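Local coordinates for protein glutaredoxin 2 (Salmonella enterica subsp. enterica serovar Typhimurium, PDB 3IR4) that binds glutathione and probably catalyses glutathione-dependent reduction of disulfides, as a glutaredoxin with a glutathione S-transferase-like architecture, at residues 4-9 / 52-57; 15-20 / 64-69; 20-25 / 70-75. All coordinates share one frame; numbering follows the deposited sequence.

Contact 1. Residues 4-9 / 52-57; sequences MKLYIY and PILQKD. With GSH (glutathione), chain B; SO4 (sulfate ion), chain D.
Strands 5-8 and 53-55 pair antiparallel at the centre of the thioredoxin-fold sheet, where Lys5 faces Gln55, Leu6 faces Leu54 and Tyr7 faces Ile53. Lys5-Gln55 and Tyr7-Ile53 are hydrogen-bonded pairs: Gln55 N gives to Lys5 O at 2.8 Å, Tyr7 N to Ile53 O at 2.9 Å, and each pair has its return bond. Leu6-Leu54 between them is a non-hydrogen-bonded pair, with Leu6 CA 3.4 Å from Ile53 O in a CA-H...O contact. Its side chains share one face of the sheet. In Leu6 chi1 sets CG beside the carbonyl carbon, and chi2 (68°) then places CD1 against Leu54 CB at 4.1 Å, from where it reaches on to Pro52 CB, while Leu54 CD1 meets Met4 CB, Met4 being selenomethionine. On the other face Lys5 and Gln55 run side by side in the same direction, and the Tyr7 ring slants across the Gln55 amide with the two planes 51° apart. Gln55 OE1 is gripped by two bridging waters, one leading to Lys5 NZ and the other to Tyr7 OH, each 2.8 to 2.9 Å from OE1, whereas NE2 of the same amide is held by Ser59 O. Beyond the strand, Lys56 NZ binds a sulfate, probably from the crystallisation liquor, at 3.0 Å from its O2. At the opposite end Pro52, preceded by a cis peptide as in other thioredoxin-fold proteins, sets CD 3.5 Å from glutathione O12. Strand 30-33 pairs with the other edge of strand 5-8; helix 40-46 packs on the Tyr7 and Ile53 face, and helix 13-25 on the Leu6 and Pro52 face.

Contact 2. Residues 15-20 / 64-69; sequences CVKARM and ESMDIV. With GSH (glutathione), chain B.
Ala18 CB meets Ile68 CG2 at 3.9 Å, an apolar touch between two helices that run almost exactly parallel here: the axes of 15-20 and 65-69 approach to 8.3 Å and differ by 4° in direction. Beside it, Val69 CG2 sits against the backbone of helix 13-25, 3.3 Å from Lys17 O; this branch lies beside the backbone N and anti to the carbonyl carbon, while CG1 takes the position anti to N (chi1 164°). No direct hydrogen bond joins the two segments. Instead, a water accepts from Lys17 NZ and donates to Ser65 OG, and the Lys17 chain, extended beyond CG, passes with CD 4.2 Å from SE of selenomethionine Met66, the two side chains slanting across each other. The ammonium group is also tied to His177 ND1. Ser65 connects this packing to glutathione: its OG donates to O11 at 2.7 Å and its N to O12 at 2.8 Å, and both bonds hold the gamma-glutamyl carboxylate at the first turn of helix 65-74, where the helix dipole would favour a negative charge. Glu64, at the N-cap position, accepts from glutathione N1 through OE1 at 2.8 Å, so the amino and carboxylate groups of one glutamyl end are read by consecutive residues, as in glutathione S-transferases. Farther out, Cys15, the second cysteine of a thioredoxin-type CxxC sequence, faces away from helix 65-74. Strand 5-8 underlies Cys15 and Ala18 through Ile8 and Leu6, and helix 173-185 of the C-terminal domain packs against Lys17 and Met66.

Contact 3. Residues 20-25 / 70-75; sequences MIFGLK and HYVDNL. With SO4 (sulfate ion), chain D.
The Phe22 ring takes Val72 CG1 over the centre of one face in a CH-pi contact, 3.9 Å from the centroid and 12° off the ring normal. The other Val72 methyl, CG2, meets the ring at CZ, 3.5 Å away, and the two side chains cross at about a right angle. At the edge of the Tyr71 ring, in its plane, lies sulfate O1, to which Tyr71 OH donates at 2.7 Å; the ring also makes a cation-pi contact with Lys56. Between the helices, Ile21 CG2 fits against Val72 CG1 and against Asp73 CA, 3.7 Å from the latter. The Lys25 chain bends at chi3 (82°), which turns CE aside, and from there NZ reaches Asp73 O at 2.7 Å, above the carbonyl plane; a water links NZ to Val72 O. Its salt bridge to Asp73 OD1 is long at 3.8 Å, and NZ has a further salt bridge to Asp76. The Asp73 carboxylate accepts from the backbone N atoms of Leu80 and Leu81, in the loop that follows. Phe22 and Val72 also rest on Leu54 of the sheet; two helices side by side on one sheet face are characteristic of the thioredoxin fold.

From the N terminus the chain runs through strand 5-8 into helix 13-25, and both elements find their partners more than forty residues later. Contact 1 closes the first of these long loops when strand 53-55 returns beside 5-8; contacts 2 and 3 close the others as helix 65-74 lies down along 13-25, contact 2 at the glutathione end and contact 3 at the far end. All three cross rather than nest, because their segments alternate along the sequence. Sheet and helices meet where Leu6 packs on Arg19 and Leu54 on Tyr71, while Val69 on Ile21 joins contact 2 to contact 3. Contacts 1 and 2 both touch glutathione, contacts 1 and 3 the sulfate.

Contact 1. Residues 4-9 / 52-57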
loop_
_atom_site.group_PDB
_atom_site.type_symbol
_atom_site.label_atom_id
_atom_site.label_comp_id
_atom_site.label_asym_id
_atom_site.label_seq_id
_atom_site.Cartn_x
_atom_site.Cartn_y
_atom_site.Cartn_z
HETATM N N MSE A 4 -7.887 6.358 -18.200
HETATM C CA MSE A 4 -8.047 5.678 -16.921
HETATM C C MSE A 4 -7.813 6.573 -15.725
HETATM O O MSE A 4 -6.913 7.398 -15.717
HETATM C CB MSE A 4 -7.159 4.442 -16.828
HETATM C CG MSE A 4 -7.715 3.299 -17.706
HETATM SE SE MSE A 4 -6.723 1.687 -17.600
HETATM C CE MSE A 4 -5.372 2.169 -18.828
ATOM N N LYS A 5 -8.679 6.392 -14.732
ATOM C CA LYS A 5 -8.630 7.144 -13.475
ATOM C C LYS A 5 -8.638 6.139 -12.320
ATOM O O LYS A 5 -9.282 5.106 -12.396
ATOM C CB LYS A 5 -9.846 8.069 -13.328
ATOM C CG LYS A 5 -10.016 9.049 -14.483
ATOM C CD LYS A 5 -11.118 10.081 -14.299
ATOM C CE LYS A 5 -11.136 11.060 -15.495
ATOM N NZ LYS A 5 -12.251 12.062 -15.448
ATOM N N LEU A 6 -7.925 6.455 -11.244
ATOM C CA LEU A 6 -7.908 5.599 -10.088
ATOM C C LEU A 6 -8.235 6.435 -8.852
ATOM O O LEU A 6 -7.519 7.378 -8.528
ATOM C CB LEU A 6 -6.529 4.973 -10.006
ATOM C CG LEU A 6 -6.330 3.817 -9.020
ATOM C CD1 LEU A 6 -7.102 2.589 -9.477
ATOM C CD2 LEU A 6 -4.855 3.501 -8.878
ATOM N N TYR A 7 -9.309 6.035 -8.169
ATOM C CA TYR A 7 -9.850 6.713 -6.969
ATOM C C TYR A 7 -9.283 5.967 -5.779
ATOM O O TYR A 7 -9.444 4.753 -5.646
ATOM C CB TYR A 7 -11.378 6.726 -6.990
ATOM C CG TYR A 7 -11.895 7.521 -8.168
ATOM C CD1 TYR A 7 -12.120 6.929 -9.384
ATOM C CD2 TYR A 7 -12.102 8.880 -8.058
ATOM C CE1 TYR A 7 -12.527 7.679 -10.486
ATOM C CE2 TYR A 7 -12.521 9.636 -9.132
ATOM C CZ TYR A 7 -12.753 9.019 -10.348
ATOM O OH TYR A 7 -13.191 9.733 -11.431
ATOM N N ILE A 8 -8.615 6.715 -4.901
ATOM C CA ILE A 8 -7.815 6.147 -3.839
ATOM C C ILE A 8 -7.827 6.933 -2.553
ATOM O O ILE A 8 -8.243 8.085 -2.489
ATOM C CB ILE A 8 -6.302 6.055 -4.292
ATOM C CG1 ILE A 8 -5.676 7.441 -4.510
ATOM C CG2 ILE A 8 -6.140 5.214 -5.569
ATOM C CD1 ILE A 8 -4.176 7.433 -4.809
ATOM N N TYR A 9 -7.293 6.266 -1.513
ATOM C CA TYR A 9 -6.730 6.940 -0.324
ATOM C C TYR A 9 -5.221 6.670 -0.434
ATOM O O TYR A 9 -4.809 5.544 -0.691
ATOM C CB TYR A 9 -7.246 6.370 0.989
ATOM C CG TYR A 9 -8.734 6.375 1.140
ATOM C CD1 TYR A 9 -9.516 7.415 0.660
ATOM C CD2 TYR A 9 -9.357 5.320 1.797
ATOM C CE1 TYR A 9 -10.924 7.364 0.786
ATOM C CE2 TYR A 9 -10.727 5.280 1.936
ATOM C CZ TYR A 9 -11.516 6.289 1.410
ATOM O OH TYR A 9 -12.880 6.185 1.532
ATOM N N PRO A 52 -9.416 0.753 -3.704
ATOM C CA PRO A 52 -9.367 1.515 -4.955
ATOM C C PRO A 52 -10.513 1.213 -5.919
ATOM O O PRO A 52 -11.087 0.121 -5.895
ATOM C CB PRO A 52 -8.073 1.017 -5.612
ATOM C CG PRO A 52 -7.888 -0.373 -5.067
ATOM C CD PRO A 52 -8.355 -0.273 -3.630
ATOM N N ILE A 53 -10.791 2.200 -6.771
ATOM C CA ILE A 53 -11.711 2.029 -7.885
ATOM C C ILE A 53 -11.007 2.521 -9.132
ATOM O O ILE A 53 -10.533 3.634 -9.183
ATOM C CB ILE A 53 -13.017 2.840 -7.708
ATOM C CG1 ILE A 53 -13.735 2.436 -6.430
ATOM C CG2 ILE A 53 -13.917 2.662 -8.943
ATOM C CD1 ILE A 53 -14.838 3.424 -5.977
ATOM N N LEU A 54 -10.952 1.683 -10.151
ATOM C CA LEU A 54 -10.483 2.086 -11.454
ATOM C C LEU A 54 -11.633 2.458 -12.349
ATOM O O LEU A 54 -12.624 1.735 -12.414
ATOM C CB LEU A 54 -9.796 0.886 -12.125
ATOM C CG LEU A 54 -9.290 1.104 -13.566
ATOM C CD1 LEU A 54 -8.152 2.113 -13.613
ATOM C CD2 LEU A 54 -8.883 -0.224 -14.204
ATOM N N GLN A 55 -11.519 3.589 -13.047
ATOM C CA GLN A 55 -12.433 3.913 -14.114
ATOM C C GLN A 55 -11.710 3.551 -15.415
ATOM O O GLN A 55 -10.636 4.078 -15.695
ATOM C CB GLN A 55 -12.846 5.382 -14.089
ATOM C CG GLN A 55 -13.928 5.702 -15.107
ATOM C CD GLN A 55 -14.629 7.041 -14.870
ATOM O OE1 GLN A 55 -14.072 7.955 -14.269
ATOM N NE2 GLN A 55 -15.865 7.155 -15.355
ATOM N N LYS A 56 -12.303 2.623 -16.157
ATOM C CA LYS A 56 -11.780 2.130 -17.417
ATOM C C LYS A 56 -12.014 3.144 -18.541
ATOM O O LYS A 56 -12.774 4.091 -18.405
ATOM C CB LYS A 56 -12.461 0.797 -17.791
ATOM C CG LYS A 56 -12.180 -0.359 -16.847
ATOM C CD LYS A 56 -12.804 -1.670 -17.348
ATOM C CE LYS A 56 -12.385 -2.877 -16.506
ATOM N NZ LYS A 56 -13.069 -4.126 -16.967
ATOM N N ASP A 57 -11.367 2.892 -19.674
ATOM C CA ASP A 57 -11.518 3.742 -20.861
ATOM C C ASP A 57 -12.968 3.852 -21.319
ATOM O O ASP A 57 -13.363 4.900 -21.826
ATOM C CB ASP A 57 -10.660 3.224 -22.019
ATOM C CG ASP A 57 -9.199 3.614 -21.897
ATOM O OD1 ASP A 57 -8.786 4.303 -20.936
ATOM O OD2 ASP A 57 -8.443 3.205 -22.795
HETATM N N1 GSH B . -10.714 -6.158 -1.119
HETATM C CA1 GSH B . -10.454 -4.733 -1.367
HETATM C C1 GSH B . -9.377 -4.589 -2.408
HETATM O O11 GSH B . -8.553 -5.538 -2.518
HETATM O O12 GSH B . -9.339 -3.547 -3.089
HETATM C CB1 GSH B . -10.047 -4.083 -0.053
HETATM C CG1 GSH B . -10.028 -2.560 -0.174
HETATM C CD1 GSH B . -10.018 -1.828 1.152
HETATM O OE1 GSH B . -9.937 -2.523 2.302
HETATM N N2 GSH B . -10.023 -0.519 1.154
HETATM C CA2 GSH B . -10.203 0.311 2.340
HETATM C C2 GSH B . -11.541 0.972 2.307
HETATM O O2 GSH B . -12.031 1.386 1.141
HETATM C CB2 GSH B . -9.082 1.370 2.457
HETATM S SG2 GSH B . -7.397 0.723 2.717
HETATM N N3 GSH B . -12.179 1.174 3.432
HETATM C CA3 GSH B . -13.572 1.542 3.466
HETATM C C3 GSH B . -13.699 2.878 4.095
HETATM O O31 GSH B . -12.655 3.587 4.237
HETATM O O32 GSH B . -14.844 3.254 4.454
HETATM S S SO4 D . -12.801 -3.704 -21.131
HETATM O O1 SO4 D . -11.412 -3.339 -21.435
HETATM O O2 SO4 D . -12.911 -4.568 -19.934
HETATM O O3 SO4 D . -13.590 -2.496 -20.951
HETATM O O4 SO4 D . -13.345 -4.384 -22.317
HETATM O O HOH W 1 -14.659 10.524 -15.483
HETATM O O HOH W 2 -15.718 9.242 -12.428
#

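Contact 2. Residues 15-20 / 64-69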
loop_
_atom_site.group_PDB
_atom_site.type_symbol
_atom_site.label_atom_id
_atom_site.label_comp_id
_atom_site.label_asym_id
_atom_site.label_seq_id
_atom_site.Cartn_x
_atom_site.Cartn_y
_atom_site.Cartn_z
ATOM N N CYS A 15 -4.765 0.483 -2.427
ATOM C CA CYS A 15 -4.611 1.514 -3.437
ATOM C C CYS A 15 -3.194 1.547 -4.008
ATOM O O CYS A 15 -3.002 1.711 -5.219
ATOM C CB CYS A 15 -5.003 2.856 -2.853
ATOM S SG CYS A 15 -6.796 2.968 -2.526
ATOM N N VAL A 16 -2.192 1.341 -3.172
ATOM C CA VAL A 16 -0.815 1.249 -3.654
ATOM C C VAL A 16 -0.705 0.068 -4.622
ATOM O O VAL A 16 -0.113 0.212 -5.669
ATOM C CB VAL A 16 0.173 1.159 -2.471
ATOM C CG1 VAL A 16 1.598 0.875 -2.961
ATOM C CG2 VAL A 16 0.115 2.443 -1.625
ATOM N N LYS A 17 -1.299 -1.068 -4.276
ATOM C CA LYS A 17 -1.280 -2.233 -5.168
ATOM C C LYS A 17 -1.792 -1.845 -6.569
ATOM O O LYS A 17 -1.186 -2.164 -7.580
ATOM C CB LYS A 17 -2.120 -3.390 -4.614
ATOM C CG LYS A 17 -1.572 -3.956 -3.326
ATOM C CD LYS A 17 -2.425 -5.057 -2.743
ATOM C CE LYS A 17 -2.066 -5.306 -1.326
ATOM N NZ LYS A 17 -2.712 -6.490 -0.739
ATOM N N ALA A 18 -2.937 -1.167 -6.585
ATOM C CA ALA A 18 -3.596 -0.763 -7.820
ATOM C C ALA A 18 -2.763 0.210 -8.639
ATOM O O ALA A 18 -2.876 0.226 -9.846
ATOM C CB ALA A 18 -4.959 -0.162 -7.543
ATOM N N ARG A 19 -1.927 1.010 -7.994
ATOM C CA ARG A 19 -1.047 1.944 -8.678
ATOM C C ARG A 19 0.208 1.295 -9.248
ATOM O O ARG A 19 0.828 1.850 -10.154
ATOM C CB ARG A 19 -0.606 3.037 -7.707
ATOM C CG ARG A 19 -1.728 3.955 -7.329
ATOM C CD ARG A 19 -1.331 4.871 -6.194
ATOM N NE ARG A 19 -0.266 5.749 -6.650
ATOM C CZ ARG A 19 0.436 6.566 -5.881
ATOM N NH1 ARG A 19 0.207 6.618 -4.580
ATOM N NH2 ARG A 19 1.380 7.330 -6.425
HETATM N N MSE A 20 0.630 0.168 -8.686
HETATM C CA MSE A 20 1.932 -0.375 -9.053
HETATM C C MSE A 20 2.124 -0.726 -10.524
HETATM O O MSE A 20 3.150 -0.423 -11.083
HETATM C CB MSE A 20 2.295 -1.590 -8.192
HETATM C CG MSE A 20 2.575 -1.228 -6.746
HETATM SE SE MSE A 20 2.845 -2.778 -5.621
HETATM C CE MSE A 20 4.552 -3.354 -6.297
ATOM N N GLU A 64 -11.646 -3.681 -6.490
ATOM C CA GLU A 64 -10.800 -4.797 -6.048
ATOM C C GLU A 64 -9.377 -4.683 -6.570
ATOM O O GLU A 64 -9.121 -4.894 -7.760
ATOM C CB GLU A 64 -11.378 -6.183 -6.377
ATOM C CG GLU A 64 -12.724 -6.443 -5.737
ATOM C CD GLU A 64 -12.666 -6.590 -4.230
ATOM O OE1 GLU A 64 -11.561 -6.806 -3.665
ATOM O OE2 GLU A 64 -13.774 -6.535 -3.632
ATOM N N SER A 65 -8.481 -4.365 -5.657
ATOM C CA SER A 65 -7.085 -4.175 -6.004
ATOM C C SER A 65 -6.491 -5.215 -6.939
ATOM O O SER A 65 -5.877 -4.850 -7.934
ATOM C CB SER A 65 -6.222 -4.058 -4.744
ATOM O OG SER A 65 -6.316 -5.201 -3.951
HETATM N N MSE A 66 -6.683 -6.486 -6.645
HETATM C CA MSE A 66 -6.016 -7.502 -7.481
HETATM C C MSE A 66 -6.681 -7.629 -8.844
HETATM O O MSE A 66 -6.017 -7.983 -9.820
HETATM C CB MSE A 66 -5.918 -8.827 -6.752
HETATM C CG MSE A 66 -5.085 -8.797 -5.485
HETATM SE SE MSE A 66 -3.342 -7.944 -5.648
HETATM C CE MSE A 66 -2.565 -9.111 -6.956
ATOM N N ASP A 67 -7.993 -7.384 -8.918
ATOM C CA ASP A 67 -8.659 -7.374 -10.219
ATOM C C ASP A 67 -8.143 -6.219 -11.070
ATOM O O ASP A 67 -7.959 -6.379 -12.269
ATOM C CB ASP A 67 -10.163 -7.318 -10.082
ATOM C CG ASP A 67 -10.743 -8.576 -9.469
ATOM O OD1 ASP A 67 -10.032 -9.602 -9.325
ATOM O OD2 ASP A 67 -11.916 -8.556 -9.081
ATOM N N ILE A 68 -7.936 -5.057 -10.464
ATOM C CA ILE A 68 -7.364 -3.922 -11.157
ATOM C C ILE A 68 -5.949 -4.282 -11.621
ATOM O O ILE A 68 -5.582 -4.015 -12.752
ATOM C CB ILE A 68 -7.361 -2.683 -10.243
ATOM C CG1 ILE A 68 -8.790 -2.264 -9.910
ATOM C CG2 ILE A 68 -6.561 -1.542 -10.864
ATOM C CD1 ILE A 68 -8.870 -1.257 -8.787
ATOM N N VAL A 69 -5.129 -4.824 -10.728
ATOM C CA VAL A 69 -3.762 -5.198 -11.049
ATOM C C VAL A 69 -3.726 -6.066 -12.300
ATOM O O VAL A 69 -2.988 -5.803 -13.226
ATOM C CB VAL A 69 -3.089 -5.901 -9.843
ATOM C CG1 VAL A 69 -1.809 -6.649 -10.254
ATOM C CG2 VAL A 69 -2.780 -4.874 -8.723
HETATM N N1 GSH B . -10.714 -6.158 -1.119
HETATM C CA1 GSH B . -10.454 -4.733 -1.367
HETATM C C1 GSH B . -9.377 -4.589 -2.408
HETATM O O11 GSH B . -8.553 -5.538 -2.518
HETATM O O12 GSH B . -9.339 -3.547 -3.089
HETATM C CB1 GSH B . -10.047 -4.083 -0.053
HETATM C CG1 GSH B . -10.028 -2.560 -0.174
HETATM C CD1 GSH B . -10.018 -1.828 1.152
HETATM O OE1 GSH B . -9.937 -2.523 2.302
HETATM N N2 GSH B . -10.023 -0.519 1.154
HETATM C CA2 GSH B . -10.203 0.311 2.340
HETATM C C2 GSH B . -11.541 0.972 2.307
HETATM O O2 GSH B . -12.031 1.386 1.141
HETATM C CB2 GSH B . -9.082 1.370 2.457
HETATM S SG2 GSH B . -7.397 0.723 2.717
HETATM N N3 GSH B . -12.179 1.174 3.432
HETATM C CA3 GSH B . -13.572 1.542 3.466
HETATM C C3 GSH B . -13.699 2.878 4.095
HETATM O O31 GSH B . -12.655 3.587 4.237
HETATM O O32 GSH B . -14.844 3.254 4.454
HETATM O O HOH W 3 -4.961 -7.162 -2.339
#

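Contact 3. Residues 20-25 / 70-75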
loop_
_atom_site.group_PDB
_atom_site.type_symbol
_atom_site.label_atom_id
_atom_site.label_comp_id
_atom_site.label_asym_id
_atom_site.label_seq_id
_atom_site.Cartn_x
_atom_site.Cartn_y
_atom_site.Cartn_z
HETATM N N MSE A 20 0.630 0.168 -8.686
HETATM C CA MSE A 20 1.932 -0.375 -9.053
HETATM C C MSE A 20 2.124 -0.726 -10.524
HETATM O O MSE A 20 3.150 -0.423 -11.083
HETATM C CB MSE A 20 2.295 -1.590 -8.192
HETATM C CG MSE A 20 2.575 -1.228 -6.746
HETATM SE SE MSE A 20 2.845 -2.778 -5.621
HETATM C CE MSE A 20 4.552 -3.354 -6.297
ATOM N N ILE A 21 1.157 -1.412 -11.136
ATOM C CA ILE A 21 1.344 -1.846 -12.524
ATOM C C ILE A 21 1.412 -0.643 -13.444
ATOM O O ILE A 21 2.138 -0.668 -14.441
ATOM C CB ILE A 21 0.285 -2.875 -12.998
ATOM C CG1 ILE A 21 0.394 -4.182 -12.201
ATOM C CG2 ILE A 21 0.408 -3.156 -14.523
ATOM C CD1 ILE A 21 1.636 -4.960 -12.383
ATOM N N PHE A 22 0.642 0.413 -13.161
ATOM C CA PHE A 22 0.728 1.612 -13.979
ATOM C C PHE A 22 2.165 2.115 -14.024
ATOM O O PHE A 22 2.696 2.502 -15.059
ATOM C CB PHE A 22 -0.210 2.701 -13.476
ATOM C CG PHE A 22 -1.655 2.414 -13.716
ATOM C CD1 PHE A 22 -2.250 2.673 -14.943
ATOM C CD2 PHE A 22 -2.447 1.874 -12.705
ATOM C CE1 PHE A 22 -3.581 2.424 -15.161
ATOM C CE2 PHE A 22 -3.796 1.620 -12.939
ATOM C CZ PHE A 22 -4.358 1.909 -14.173
ATOM N N GLY A 23 2.812 2.161 -12.869
ATOM C CA GLY A 23 4.171 2.617 -12.817
ATOM C C GLY A 23 5.147 1.702 -13.494
ATOM O O GLY A 23 5.997 2.124 -14.283
ATOM N N LEU A 24 5.038 0.418 -13.198
ATOM C CA LEU A 24 5.973 -0.557 -13.746
ATOM C C LEU A 24 5.923 -0.655 -15.270
ATOM O O LEU A 24 6.933 -0.948 -15.891
ATOM C CB LEU A 24 5.736 -1.956 -13.144
ATOM C CG LEU A 24 6.012 -2.043 -11.650
ATOM C CD1 LEU A 24 5.456 -3.327 -11.018
ATOM C CD2 LEU A 24 7.492 -1.908 -11.365
ATOM N N LYS A 25 4.742 -0.464 -15.842
ATOM C CA LYS A 25 4.521 -0.556 -17.281
ATOM C C LYS A 25 4.489 0.809 -17.964
ATOM O O LYS A 25 4.288 0.880 -19.176
ATOM C CB LYS A 25 3.233 -1.310 -17.597
ATOM C CG LYS A 25 3.239 -2.735 -17.043
ATOM C CD LYS A 25 2.111 -3.594 -17.597
ATOM C CE LYS A 25 2.402 -4.178 -18.958
ATOM N NZ LYS A 25 1.209 -4.924 -19.518
ATOM N N HIS A 70 -4.510 -7.135 -12.285
ATOM C CA HIS A 70 -4.478 -8.061 -13.428
ATOM C C HIS A 70 -5.070 -7.476 -14.704
ATOM O O HIS A 70 -4.531 -7.697 -15.775
ATOM C CB HIS A 70 -5.097 -9.376 -13.067
ATOM C CG HIS A 70 -4.283 -10.151 -12.085
ATOM N ND1 HIS A 70 -4.746 -10.489 -10.835
ATOM C CD2 HIS A 70 -3.019 -10.648 -12.166
ATOM C CE1 HIS A 70 -3.806 -11.160 -10.193
ATOM N NE2 HIS A 70 -2.743 -11.264 -10.977
ATOM N N TYR A 71 -6.168 -6.731 -14.609
ATOM C CA TYR A 71 -6.740 -6.093 -15.784
ATOM C C TYR A 71 -5.700 -5.200 -16.463
ATOM O O TYR A 71 -5.440 -5.279 -17.669
ATOM C CB TYR A 71 -7.966 -5.278 -15.370
ATOM C CG TYR A 71 -8.510 -4.414 -16.493
ATOM C CD1 TYR A 71 -9.245 -4.963 -17.536
ATOM C CD2 TYR A 71 -8.248 -3.057 -16.530
ATOM C CE1 TYR A 71 -9.730 -4.162 -18.581
ATOM C CE2 TYR A 71 -8.725 -2.248 -17.558
ATOM C CZ TYR A 71 -9.460 -2.800 -18.590
ATOM O OH TYR A 71 -9.948 -2.003 -19.615
ATOM N N VAL A 72 -5.090 -4.321 -15.676
ATOM C CA VAL A 72 -4.126 -3.382 -16.226
ATOM C C VAL A 72 -2.868 -4.102 -16.733
ATOM O O VAL A 72 -2.373 -3.765 -17.770
ATOM C CB VAL A 72 -3.794 -2.279 -15.201
ATOM C CG1 VAL A 72 -2.716 -1.310 -15.714
ATOM C CG2 VAL A 72 -5.054 -1.501 -14.827
ATOM N N ASP A 73 -2.371 -5.102 -16.022
ATOM C CA ASP A 73 -1.199 -5.837 -16.473
ATOM C C ASP A 73 -1.491 -6.572 -17.791
ATOM O O ASP A 73 -0.597 -6.761 -18.610
ATOM C CB ASP A 73 -0.762 -6.854 -15.420
ATOM C CG ASP A 73 0.647 -7.386 -15.646
ATOM O OD1 ASP A 73 1.499 -6.629 -16.155
ATOM O OD2 ASP A 73 0.880 -8.568 -15.292
ATOM N N ASN A 74 -2.733 -6.978 -17.989
ATOM C CA ASN A 74 -3.123 -7.783 -19.136
ATOM C C ASN A 74 -3.615 -6.998 -20.320
ATOM O O ASN A 74 -3.752 -7.551 -21.420
ATOM C CB ASN A 74 -4.178 -8.802 -18.683
ATOM C CG ASN A 74 -3.630 -9.812 -17.700
ATOM O OD1 ASN A 74 -2.427 -9.936 -17.490
ATOM N ND2 ASN A 74 -4.536 -10.579 -17.087
ATOM N N LEU A 75 -3.816 -5.696 -20.134
ATOM C CA LEU A 75 -4.501 -4.902 -21.143
ATOM C C LEU A 75 -3.767 -4.833 -22.484
ATOM O O LEU A 75 -4.411 -4.787 -23.527
ATOM C CB LEU A 75 -4.815 -3.511 -20.558
ATOM C CG LEU A 75 -5.800 -2.657 -21.340
ATOM C CD1 LEU A 75 -7.135 -3.350 -21.557
ATOM C CD2 LEU A 75 -5.952 -1.331 -20.597
HETATM S S SO4 D . -12.801 -3.704 -21.131
HETATM O O1 SO4 D . -11.412 -3.339 -21.435
HETATM O O2 SO4 D . -12.911 -4.568 -19.934
HETATM O O3 SO4 D . -13.590 -2.496 -20.951
HETATM O O4 SO4 D . -13.345 -4.384 -22.317
HETATM O O HOH W 4 -1.109 -3.453 -20.176
#